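Local coordinates for protein allantoicase (Saccharomyces cerevisiae, PDB 1O59) that catalyses the hydrolysis of allantoate to (S)-ureidoglycolate and urea, letting yeast use purines as a secondary nitrogen source, at residues A[147-152]-A[168-173]; A[179-182]-A[186-189]. All coordinates share one frame; numbering follows the deposited sequence. Where two conformers were deposited one is given.

Interaction 1. Residues A[147-152]-A[168-173]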
loop_
_atom_site.group_PDB
_atom_site.type_symbol
_atom_site.label_atom_id
_atom_site.label_comp_id
_atom_site.label_asym_id
_atom_site.label_seq_id
_atom_site.Cartn_x
_atom_site.Cartn_y
_atom_site.Cartn_z
ATOM N N VAL A 147 -14.423 15.302 7.449
ATOM C CA VAL A 147 -13.446 16.328 7.732
ATOM C C VAL A 147 -12.519 16.434 6.545
ATOM O O VAL A 147 -11.906 15.457 6.164
ATOM C CB VAL A 147 -12.592 15.937 8.966
ATOM C CG1 VAL A 147 -11.446 16.900 9.175
ATOM C CG2 VAL A 147 -13.444 15.933 10.212
ATOM N N GLU A 148 -12.392 17.626 5.984
ATOM C CA GLU A 148 -11.435 17.850 4.896
ATOM C C GLU A 148 -9.969 17.713 5.341
ATOM O O GLU A 148 -9.517 18.311 6.308
ATOM C CB GLU A 148 -11.644 19.228 4.273
ATOM C CG GLU A 148 -10.800 19.433 3.037
ATOM C CD GLU A 148 -10.873 20.853 2.527
ATOM O OE1 GLU A 148 -11.645 21.073 1.585
ATOM O OE2 GLU A 148 -10.145 21.728 3.054
ATOM N N ILE A 149 -9.224 16.922 4.600
ATOM C CA ILE A 149 -7.820 16.693 4.925
ATOM C C ILE A 149 -6.886 17.066 3.766
ATOM O O ILE A 149 -5.692 17.320 3.988
ATOM C CB ILE A 149 -7.604 15.236 5.372
ATOM C CG1 ILE A 149 -8.087 14.265 4.322
ATOM C CG2 ILE A 149 -8.311 14.972 6.691
ATOM C CD1 ILE A 149 -7.535 12.911 4.529
ATOM N N VAL A 150 -7.432 17.130 2.550
ATOM C CA VAL A 150 -6.713 17.702 1.433
ATOM C C VAL A 150 -7.600 18.674 0.707
ATOM O O VAL A 150 -8.601 18.285 0.104
ATOM C CB VAL A 150 -6.216 16.627 0.485
ATOM C CG1 VAL A 150 -5.473 17.256 -0.690
ATOM C CG2 VAL A 150 -5.330 15.608 1.258
ATOM N N GLU A 151 -7.218 19.944 0.792
ATOM C CA GLU A 151 -7.909 21.046 0.146
ATOM C C GLU A 151 -7.927 20.892 -1.369
ATOM O O GLU A 151 -7.094 20.206 -1.952
ATOM C CB GLU A 151 -7.237 22.381 0.502
ATOM C CG GLU A 151 -5.920 22.603 -0.259
ATOM C CD GLU A 151 -4.879 23.437 0.500
ATOM O OE1 GLU A 151 -4.866 24.721 0.383
ATOM O OE2 GLU A 151 -4.053 22.769 1.206
ATOM N N LYS A 152 -8.881 21.584 -1.980
ATOM C CA LYS A 152 -9.146 21.531 -3.410
ATOM C C LYS A 152 -7.895 21.912 -4.196
ATOM O O LYS A 152 -7.282 22.940 -3.945
ATOM C CB LYS A 152 -10.312 22.478 -3.737
ATOM C CG LYS A 152 -10.894 22.323 -5.116
ATOM C CD LYS A 152 -11.670 23.581 -5.554
ATOM C CE LYS A 152 -13.159 23.325 -5.833
ATOM N NZ LYS A 152 -13.828 24.526 -6.493
ATOM N N GLY A 168 1.773 17.763 7.265
ATOM C CA GLY A 168 2.310 16.452 7.563
ATOM C C GLY A 168 1.194 15.535 7.986
ATOM O O GLY A 168 0.075 15.709 7.563
ATOM N N LEU A 169 1.497 14.559 8.832
ATOM C CA LEU A 169 0.509 13.577 9.225
ATOM C C LEU A 169 -0.660 14.231 9.939
ATOM O O LEU A 169 -0.516 14.964 10.911
ATOM C CB LEU A 169 1.091 12.531 10.159
ATOM C CG LEU A 169 1.679 11.238 9.638
ATOM C CD1 LEU A 169 2.301 10.528 10.826
ATOM C CD2 LEU A 169 0.655 10.360 8.962
ATOM N N THR A 170 -1.830 13.940 9.416
ATOM C CA THR A 170 -3.086 14.142 10.095
ATOM C C THR A 170 -2.980 13.841 11.603
ATOM O O THR A 170 -2.401 12.851 12.004
ATOM C CB THR A 170 -4.077 13.256 9.371
ATOM O OG1 THR A 170 -4.957 14.064 8.582
ATOM C CG2 THR A 170 -4.934 12.507 10.274
ATOM N N LYS A 171 -3.517 14.735 12.426
ATOM C CA LYS A 171 -3.458 14.609 13.881
ATOM C C LYS A 171 -4.407 13.511 14.346
ATOM O O LYS A 171 -4.066 12.711 15.203
ATOM C CB LYS A 171 -3.861 15.929 14.508
ATOM C CG LYS A 171 -3.623 16.028 15.998
ATOM C CD LYS A 171 -2.184 16.518 16.372
ATOM C CE LYS A 171 -2.018 18.061 16.302
ATOM N NZ LYS A 171 -1.998 18.514 14.863
ATOM N N GLU A 172 -5.588 13.458 13.733
ATOM C CA GLU A 172 -6.635 12.516 14.115
ATOM C C GLU A 172 -6.471 11.249 13.270
ATOM O O GLU A 172 -5.774 11.249 12.273
ATOM C CB GLU A 172 -8.025 13.153 13.893
ATOM C CG GLU A 172 -8.212 14.629 14.300
ATOM C CD GLU A 172 -8.999 15.438 13.245
ATOM O OE1 GLU A 172 -10.030 16.085 13.574
ATOM O OE2 GLU A 172 -8.590 15.426 12.058
ATOM N N ARG A 173 -7.077 10.144 13.668
ATOM C CA ARG A 173 -7.045 8.967 12.813
ATOM C C ARG A 173 -8.390 8.803 12.172
ATOM O O ARG A 173 -9.381 9.308 12.681
ATOM C CB ARG A 173 -6.619 7.700 13.561
ATOM C CG ARG A 173 -7.623 7.118 14.539
ATOM C CD ARG A 173 -6.964 6.134 15.495
ATOM N NE ARG A 173 -7.821 5.543 16.517
ATOM C CZ ARG A 173 -8.240 6.176 17.604
ATOM N NH1 ARG A 173 -7.925 7.456 17.823
ATOM N NH2 ARG A 173 -9.004 5.536 18.486
#
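Ile-149 and Thr-170 make the closer of two van der Waals contacts that join the strand residues 147-149 to the loop 168-173. The methyl CG2 of Ile-149 lies 4.0 Å from OG1 of Thr-170, the two side chains meeting at a slant while their CA atoms stand 7.5 Å apart. With CG1 of Ile-149 set between backbone N and carbonyl carbon (chi1 56°), it is the CG2 branch that is presented to the threonine. At the other end the backbones splay, to 10.1 Å between the CA atoms of Val-147 and Glu-172. There CG1 of Val-147, extended away from its own N (chi1 172°), comes within 4.3 Å of OE2 of Glu-172. That approach is tentative, since the glutamate was modelled in two conformers. No hydrogen bond links the segments directly, and they bury 102 Å² in all.

Hydrogen bonding runs through third parties. Arg-165 ties the two pieces of chain together, its NE bonding to O of Ile-149 and its NH1 to O of Gly-168. Ile-107 is a second bridge: its backbone bonds to that of Thr-170, and its side chain packs on Ile-149. On the strand side, Ile-149 and Val-150 both pair with Ile-127 in a classic beta bulge, and the chain turns a corner at Val-150.

Strand 147-154 is outermost in its five-stranded antiparallel sheet, whereas Ile-107 belongs to the other sheet of this repeat. The loop thus spans from the edge of one sheet to the other, consistent with the side of a beta sandwich, as in the galactose-binding-like clan of the family. A methyl-to-hydroxyl touch with no direct polar bond suggests that the two pieces are held mainly by the shared Arg-165 and Ile-107, with modest burial, and less by recognition between the facing side chains.

Interaction 2. Residues A[179-182]-A[186-189]; sequences LKMY and GIAR
Selenomethionine Met-181 reaches across to Gly-186 and Ile-187 with its selenium. SE lies 3.8 Å from the backbone N of Gly-186 and 4.0 Å from CD1 of Ile-187, with CG1 of the same isoleucine equally near. The side chain runs out with CG opposite the backbone N (chi1 162°) and then bends at chi3, which turns the CE methyl away from Ile-187. The two side chains slide past one another in opposite senses instead of meeting end on. CD1 of Ile-187 also serves Leu-179, whose CD2 methyl is 4.2 Å away, and is thus lodged between two residues of the same strand.

Because the nearest CA atoms, those of Met-181 and Gly-186, are 8.6 Å apart and no hydrogen bond joins the segments, this is not a beta hairpin. The short link between them instead passes the chain from the five-stranded sheet, which holds 176-182, to the sheet holding 186-196. Their inward side chains pack face to face as in a beta sandwich.

Further out, Trp-83 touches both Leu-179 and Met-181, while Val-125 touches Leu-179 and Ile-187. The backbone of Gly-186, whose N the selenium approaches, is hydrogen-bonded to Ala-122. Past Ile-187, a classic beta bulge places Ala-188 and Arg-189 together opposite Asp-113. The guanidinium of Arg-189 folds back on this bulge: NH1 bonds to O of Ala-188 at 3.0 Å, with an N-H...O angle of 162°. The oxygen sits in the guanidinium plane, yet the donor stands 62° above the carbonyl plane. NH1 also forms a salt bridge with Asp-81, and NE bonds to O of Thr-64.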
loop_
_atom_site.group_PDB
_atom_site.type_symbol
_atom_site.label_atom_id
_atom_site.label_comp_id
_atom_site.label_asym_id
_atom_site.label_seq_id
_atom_site.Cartn_x
_atom_site.Cartn_y
_atom_site.Cartn_z
ATOM N N LEU A 179 -13.429 11.061 -1.735
ATOM C CA LEU A 179 -12.803 11.768 -2.835
ATOM C C LEU A 179 -13.865 12.601 -3.520
ATOM O O LEU A 179 -14.922 12.101 -3.866
ATOM C CB LEU A 179 -12.193 10.752 -3.797
ATOM C CG LEU A 179 -11.714 11.236 -5.165
ATOM C CD1 LEU A 179 -10.511 12.128 -5.049
ATOM C CD2 LEU A 179 -11.417 9.979 -5.993
ATOM N N LYS A 180 -13.582 13.882 -3.687
ATOM C CA LYS A 180 -14.484 14.794 -4.379
ATOM C C LYS A 180 -13.807 15.260 -5.671
ATOM O O LYS A 180 -12.664 15.682 -5.652
ATOM C CB LYS A 180 -14.788 16.014 -3.504
ATOM C CG LYS A 180 -15.460 15.760 -2.156
ATOM C CD LYS A 180 -16.031 17.104 -1.633
ATOM C CE LYS A 180 -16.948 16.936 -0.408
ATOM N NZ LYS A 180 -17.315 18.258 0.260
HETATM N N MSE A 181 -14.528 15.179 -6.782
HETATM C CA MSE A 181 -14.103 15.685 -8.095
HETATM C C MSE A 181 -15.072 16.789 -8.545
HETATM O O MSE A 181 -16.294 16.561 -8.641
HETATM C CB MSE A 181 -14.137 14.509 -9.090
HETATM C CG MSE A 181 -14.141 14.867 -10.583
HETATM SE SE MSE A 181 -13.704 13.300 -11.704
HETATM C CE MSE A 181 -15.127 12.274 -11.303
ATOM N N TYR A 182 -14.522 17.963 -8.827
ATOM C CA TYR A 182 -15.316 19.129 -9.157
ATOM C C TYR A 182 -15.233 19.483 -10.649
ATOM O O TYR A 182 -14.157 19.920 -11.099
ATOM C CB TYR A 182 -14.820 20.349 -8.377
ATOM C CG TYR A 182 -14.753 20.217 -6.865
ATOM C CD1 TYR A 182 -13.679 19.574 -6.241
ATOM C CD2 TYR A 182 -15.722 20.812 -6.055
ATOM C CE1 TYR A 182 -13.586 19.500 -4.859
ATOM C CE2 TYR A 182 -15.648 20.739 -4.668
ATOM C CZ TYR A 182 -14.579 20.094 -4.073
ATOM O OH TYR A 182 -14.515 20.026 -2.698
ATOM N N GLY A 186 -12.949 12.272 -15.251
ATOM C CA GLY A 186 -12.323 10.971 -15.090
ATOM C C GLY A 186 -11.085 11.016 -14.221
ATOM O O GLY A 186 -10.316 12.003 -14.222
ATOM N N ILE A 187 -10.916 9.937 -13.471
ATOM C CA ILE A 187 -9.705 9.676 -12.730
ATOM C C ILE A 187 -9.377 8.179 -12.857
ATOM O O ILE A 187 -10.218 7.324 -12.582
ATOM C CB ILE A 187 -9.873 10.055 -11.238
ATOM C CG1 ILE A 187 -10.113 11.576 -11.065
ATOM C CG2 ILE A 187 -8.633 9.618 -10.427
ATOM C CD1 ILE A 187 -10.563 11.961 -9.649
ATOM N N ALA A 188 -8.129 7.889 -13.207
ATOM C CA ALA A 188 -7.653 6.520 -13.370
ATOM C C ALA A 188 -7.403 5.851 -12.010
ATOM O O ALA A 188 -8.017 4.810 -11.711
ATOM C CB ALA A 188 -6.389 6.506 -14.240
ATOM N N ARG A 189 -6.551 6.467 -11.181
ATOM C CA ARG A 189 -6.176 5.882 -9.890
ATOM C C ARG A 189 -6.181 6.858 -8.763
ATOM O O ARG A 189 -5.836 8.048 -8.946
ATOM C CB ARG A 189 -4.785 5.245 -9.929
ATOM C CG ARG A 189 -4.683 3.967 -10.773
ATOM C CD ARG A 189 -5.527 2.818 -10.282
ATOM N NE ARG A 189 -5.323 1.624 -11.128
ATOM C CZ ARG A 189 -5.950 1.383 -12.277
ATOM N NH1 ARG A 189 -6.887 2.195 -12.747
ATOM N NH2 ARG A 189 -5.668 0.281 -12.941
#

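In the fold
Interactions 1 and 2 follow one another along the chain within a single allantoicase repeat, their centres 18 Å apart. Both draw on the same five-stranded sheet: 147-154 is its edge strand, and 176-182 lies two places inward, with 124-130 between them. The direct bridge is on that sheet, where CE of Lys-152 comes within 3.6 Å of CD2 of Tyr-182 and the pair forms a cation-pi contact that reaches across the intervening strand. Interaction 1 joins the sheet to a loop at its side, whereas interaction 2 joins it to the facing sheet in the buried interior. Neither geometry identifies a catalytic or substrate-binding residue, so no relation to the active site is assigned.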